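Local structure of aspartate semialdehyde dehydrogenase (Francisella tularensis subsp. tularensis, 4WOJ) at the interface of chains A and B. The protein catalyses the NADPH-dependent reductive dephosphorylation of L-aspartyl-4-phosphate to L-aspartate semialdehyde, an early step towards lysine, methionine and threonine, and works as a homodimer. Sequence-based numbering; all coordinates share one arbitrary frame. Chains: chain A/B, Aspartate semialdehyde dehydrogenase.

Contact 1: the interface of chains A and B. Residues chain A 167, 277, 319-321, 347; chain B 227-228.
B:Leu228 pushes its branched end into chain A, among A:Tyr167, A:Phe347, A:Pro320 and A:Ser277. This is the apolar centre of a patch in the homodimer interface. The methyl CD2 lies 3.5 Å from CB of A:Tyr167. It sits to one side of the ring plane, beside CB and CG at the root of the ring and not over the ring itself, far from the hydroxyl. The other methyl, CD1, meets the A:Phe347 ring at its rim, 3.6 Å from CZ and almost as near CE2. CG of the leucine lies 3.9 Å from CD of A:Pro320, and the two side chains cross at about a right angle. CG of B:Leu228 sits between its own backbone N and carbonyl carbon (chi1 59°), which, together with the second torsion, carries CD1 to A:Phe347 and CD2 to A:Tyr167. A:Ser277 adds its CB and OG beside CD2.

The polar rim is formed by B:Asn227. Its side-chain oxygen OD1 accepts a hydrogen bond from the backbone N of A:Gln321 at 3.2 Å. The bond is fairly straight, 164° at the hydrogen, but the donor lies above the carbonyl plane, 49° out of it. A weak bond from the backbone N of B:Leu228 to the same OD1 may help to set the amide. ND2 lies 3.6 Å from CB of A:Gln321.

The accepting oxygen meets the first turn of helix 320-323. Strands 161-167, 275-284 and 343-351 supply A:Tyr167, A:Ser277 and A:Phe347, and helix 320-323 supplies A:Pro320. The leucine comes from a loop. A:Ser277 directly follows A:His276, the predicted proton acceptor.

Contact 2: the interface of chains A and B. Residues chain A 221-222, 228-230; chain B 315-316, 319, 321.
The side-chain amide of A:Gln222 lies with one face over the B:Leu315-B:Lys316 peptide, near the end of helix 311-317. This belongs to the dimer interface of the aspartate-semialdehyde dehydrogenase family. The amide and peptide planes are nearly parallel, about 17° apart. NE2 is 3.6 Å from CA of B:Lys316, and CB of that lysine is close by. The carbonyl O of B:Leu315 sits under the same face, 3.5 Å from CG of A:Gln222. These are van der Waals contacts.

Off the OE1 end, on the same side as the peptide, lies a second amide, that of B:Gln321. Its plane is turned 84° from the first. The two OE1 atoms are 4.1 Å apart, so the groups are neighbours without a direct bond. The glutamine of chain A reaches the helix through a bend at chi2 (-79°). B:Gln321 instead extends beyond CG towards the meeting point.

Next to the amide, B:Leu315 wedges its two methyls between separate parts of chain A. CD2 packs 3.6 Å from CB of A:Leu229, the side chains crossing at about a right angle. CD1 diverges towards A:Val221, where CB and CG1 are both 4.0 Å off. CB of the same leucine faces CG of A:Gln222.

At the other end of the patch, the methyl CG2 of B:Thr319 rests 3.6 Å from the backbone O of A:Leu228. A:Pro230 lies just beyond and touches the same methyl loosely. The chain A residues are all in loop segments, whereas B:Leu315 and B:Lys316 come from one helix and B:Gln321 from the short helix 320-323.

Contact 1: the interface of chains A and B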
loop_
_atom_site.group_PDB
_atom_site.type_symbol
_atom_site.label_atom_id
_atom_site.label_comp_id
_atom_site.label_asym_id
_atom_site.label_seq_id
_atom_site.Cartn_x
_atom_site.Cartn_y
_atom_site.Cartn_z
ATOM N N TYR A 167 -4.158 -2.075 1.780
ATOM C CA TYR A 167 -3.284 -1.192 2.499
ATOM C C TYR A 167 -4.034 -1.110 3.828
ATOM O O TYR A 167 -4.886 -0.225 4.025
ATOM C CB TYR A 167 -3.256 0.195 1.845
ATOM C CG TYR A 167 -2.754 0.305 0.398
ATOM C CD1 TYR A 167 -3.449 -0.264 -0.668
ATOM C CD2 TYR A 167 -1.597 1.013 0.113
ATOM C CE1 TYR A 167 -2.972 -0.154 -1.983
ATOM C CE2 TYR A 167 -1.112 1.123 -1.179
ATOM C CZ TYR A 167 -1.799 0.543 -2.234
ATOM O OH TYR A 167 -1.268 0.690 -3.529
ATOM N N SER A 277 -7.644 0.669 3.136
ATOM C CA SER A 277 -7.710 1.093 1.744
ATOM C C SER A 277 -7.461 -0.097 0.828
ATOM O O SER A 277 -6.834 -1.076 1.212
ATOM C CB SER A 277 -6.716 2.213 1.451
ATOM O OG SER A 277 -6.755 3.216 2.457
ATOM N N THR A 319 -8.825 9.110 1.270
ATOM C CA THR A 319 -7.753 8.782 2.158
ATOM C C THR A 319 -8.263 8.360 3.525
ATOM O O THR A 319 -9.373 8.729 3.908
ATOM C CB THR A 319 -6.804 9.999 2.329
ATOM O OG1 THR A 319 -7.378 10.970 3.227
ATOM C CG2 THR A 319 -6.515 10.633 0.978
ATOM N N PRO A 320 -7.427 7.638 4.292
ATOM C CA PRO A 320 -7.663 7.295 5.704
ATOM C C PRO A 320 -7.939 8.500 6.598
ATOM O O PRO A 320 -8.848 8.469 7.448
ATOM C CB PRO A 320 -6.355 6.634 6.133
ATOM C CG PRO A 320 -5.746 6.099 4.895
ATOM C CD PRO A 320 -6.247 6.941 3.752
ATOM N N GLN A 321 -7.129 9.537 6.410
ATOM C CA GLN A 321 -7.324 10.822 7.075
ATOM C C GLN A 321 -8.752 11.264 6.891
ATOM O O GLN A 321 -9.442 11.610 7.841
ATOM C CB GLN A 321 -6.417 11.891 6.476
ATOM C CG GLN A 321 -6.338 13.157 7.333
ATOM C CD GLN A 321 -5.681 14.328 6.623
ATOM O OE1 GLN A 321 -4.531 14.660 6.889
ATOM N NE2 GLN A 321 -6.407 14.950 5.722
ATOM N N PHE A 347 -10.052 2.701 -6.495
ATOM C CA PHE A 347 -9.388 2.684 -5.161
ATOM C C PHE A 347 -10.449 3.084 -4.143
ATOM O O PHE A 347 -11.116 4.076 -4.337
ATOM C CB PHE A 347 -8.241 3.709 -5.079
ATOM C CG PHE A 347 -7.322 3.571 -3.867
ATOM C CD1 PHE A 347 -6.289 2.653 -3.860
ATOM C CD2 PHE A 347 -7.456 4.390 -2.761
ATOM C CE1 PHE A 347 -5.421 2.555 -2.762
ATOM C CE2 PHE A 347 -6.569 4.313 -1.667
ATOM C CZ PHE A 347 -5.536 3.402 -1.680
ATOM N N ASN B 227 -1.053 8.014 6.960
ATOM C CA ASN B 227 -1.925 8.224 5.861
ATOM C C ASN B 227 -1.415 7.557 4.605
ATOM O O ASN B 227 -0.412 6.893 4.610
ATOM C CB ASN B 227 -2.089 9.729 5.674
ATOM C CG ASN B 227 -3.389 10.081 5.010
ATOM O OD1 ASN B 227 -4.285 9.249 4.922
ATOM N ND2 ASN B 227 -3.495 11.306 4.507
ATOM N N LEU B 228 -2.155 7.703 3.535
ATOM C CA LEU B 228 -1.661 7.313 2.203
ATOM C C LEU B 228 -2.327 8.185 1.126
ATOM O O LEU B 228 -3.393 8.709 1.343
ATOM C CB LEU B 228 -1.818 5.808 1.950
ATOM C CG LEU B 228 -3.196 5.212 2.025
ATOM C CD1 LEU B 228 -4.038 5.551 0.788
ATOM C CD2 LEU B 228 -3.061 3.706 2.150
#

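Contact 2: the interface of chains A and B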
loop_
_atom_site.group_PDB
_atom_site.type_symbol
_atom_site.label_atom_id
_atom_site.label_comp_id
_atom_site.label_asym_id
_atom_site.label_seq_id
_atom_site.Cartn_x
_atom_site.Cartn_y
_atom_site.Cartn_z
ATOM N N VAL A 221 5.337 -7.821 15.249
ATOM C CA VAL A 221 6.418 -8.756 14.896
ATOM C C VAL A 221 7.687 -8.029 14.406
ATOM O O VAL A 221 8.793 -8.416 14.765
ATOM C CB VAL A 221 5.947 -9.807 13.883
ATOM C CG1 VAL A 221 7.048 -10.822 13.601
ATOM C CG2 VAL A 221 4.708 -10.513 14.418
ATOM N N GLN A 222 7.512 -7.048 13.521
ATOM C CA GLN A 222 8.583 -6.139 13.112
ATOM C C GLN A 222 8.047 -4.739 13.250
ATOM O O GLN A 222 6.877 -4.522 13.424
ATOM C CB GLN A 222 9.003 -6.345 11.642
ATOM C CG GLN A 222 9.289 -7.789 11.204
ATOM C CD GLN A 222 10.657 -8.353 11.609
ATOM O OE1 GLN A 222 11.548 -7.650 12.099
ATOM N NE2 GLN A 222 10.834 -9.634 11.341
ATOM N N LEU A 228 6.149 -1.476 5.778
ATOM C CA LEU A 228 5.022 -2.198 5.218
ATOM C C LEU A 228 5.179 -3.628 5.641
ATOM O O LEU A 228 6.278 -4.124 5.588
ATOM C CB LEU A 228 5.135 -2.190 3.663
ATOM C CG LEU A 228 4.346 -1.183 2.866
ATOM C CD1 LEU A 228 4.672 0.222 3.354
ATOM C CD2 LEU A 228 4.633 -1.297 1.376
ATOM N N LEU A 229 4.079 -4.336 5.898
ATOM C CA LEU A 229 4.137 -5.778 6.152
ATOM C C LEU A 229 3.195 -6.618 5.275
ATOM O O LEU A 229 1.968 -6.709 5.535
ATOM C CB LEU A 229 3.843 -6.057 7.608
ATOM C CG LEU A 229 4.607 -5.206 8.641
ATOM C CD1 LEU A 229 4.045 -5.492 10.043
ATOM C CD2 LEU A 229 6.109 -5.459 8.620
ATOM N N PRO A 230 3.759 -7.281 4.259
ATOM C CA PRO A 230 2.908 -7.977 3.314
ATOM C C PRO A 230 2.592 -9.416 3.732
ATOM O O PRO A 230 2.642 -10.338 2.895
ATOM C CB PRO A 230 3.709 -7.919 2.011
ATOM C CG PRO A 230 5.124 -7.941 2.479
ATOM C CD PRO A 230 5.146 -7.173 3.785
ATOM N N LEU B 315 8.010 -11.198 6.627
ATOM C CA LEU B 315 8.068 -10.005 7.493
ATOM C C LEU B 315 9.490 -9.546 7.700
ATOM O O LEU B 315 9.744 -8.361 7.788
ATOM C CB LEU B 315 7.343 -10.214 8.818
ATOM C CG LEU B 315 5.827 -10.456 8.675
ATOM C CD1 LEU B 315 5.173 -10.520 10.041
ATOM C CD2 LEU B 315 5.105 -9.419 7.825
ATOM N N LYS B 316 10.441 -10.456 7.725
ATOM C CA LYS B 316 11.820 -10.003 7.917
ATOM C C LYS B 316 12.504 -9.435 6.669
ATOM O O LYS B 316 13.236 -8.453 6.756
ATOM C CB LYS B 316 12.696 -11.099 8.525
ATOM C CG LYS B 316 14.020 -10.529 8.996
ATOM C CD LYS B 316 14.851 -11.513 9.780
ATOM C CE LYS B 316 15.910 -10.775 10.597
ATOM N NZ LYS B 316 16.845 -11.732 11.230
ATOM N N THR B 319 10.397 -6.258 2.849
ATOM C CA THR B 319 9.949 -5.026 3.421
ATOM C C THR B 319 10.936 -3.903 3.180
ATOM O O THR B 319 12.109 -4.153 2.911
ATOM C CB THR B 319 9.749 -5.136 4.947
ATOM O OG1 THR B 319 11.024 -5.077 5.618
ATOM C CG2 THR B 319 9.016 -6.401 5.309
ATOM N N GLN B 321 12.051 -1.748 5.336
ATOM C CA GLN B 321 13.014 -1.850 6.394
ATOM C C GLN B 321 14.154 -2.715 5.941
ATOM O O GLN B 321 15.319 -2.361 6.061
ATOM C CB GLN B 321 12.395 -2.511 7.628
ATOM C CG GLN B 321 13.271 -2.393 8.874
ATOM C CD GLN B 321 12.875 -3.370 9.964
ATOM O OE1 GLN B 321 12.723 -4.581 9.715
ATOM N NE2 GLN B 321 12.704 -2.857 11.180
#

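Contact 1 and contact 2 are about 19 Å apart, measured between the centres of their C-alpha atoms. They use the same regions with the chains exchanged. In contact 1 the loop at 227-228 of chain B meets residues 319-321 of chain A. In contact 2 the loop at 228-230 of chain A meets helix 311-317 and residues 319 and 321 of chain B. The two-fold symmetry repeats each patch, so every subunit gives and receives this loop. Contact 1 lies nearer the catalytic site, its centre about 6 Å from A:His276 against 16 Å for contact 2. Dimer packing may therefore help to shape that site.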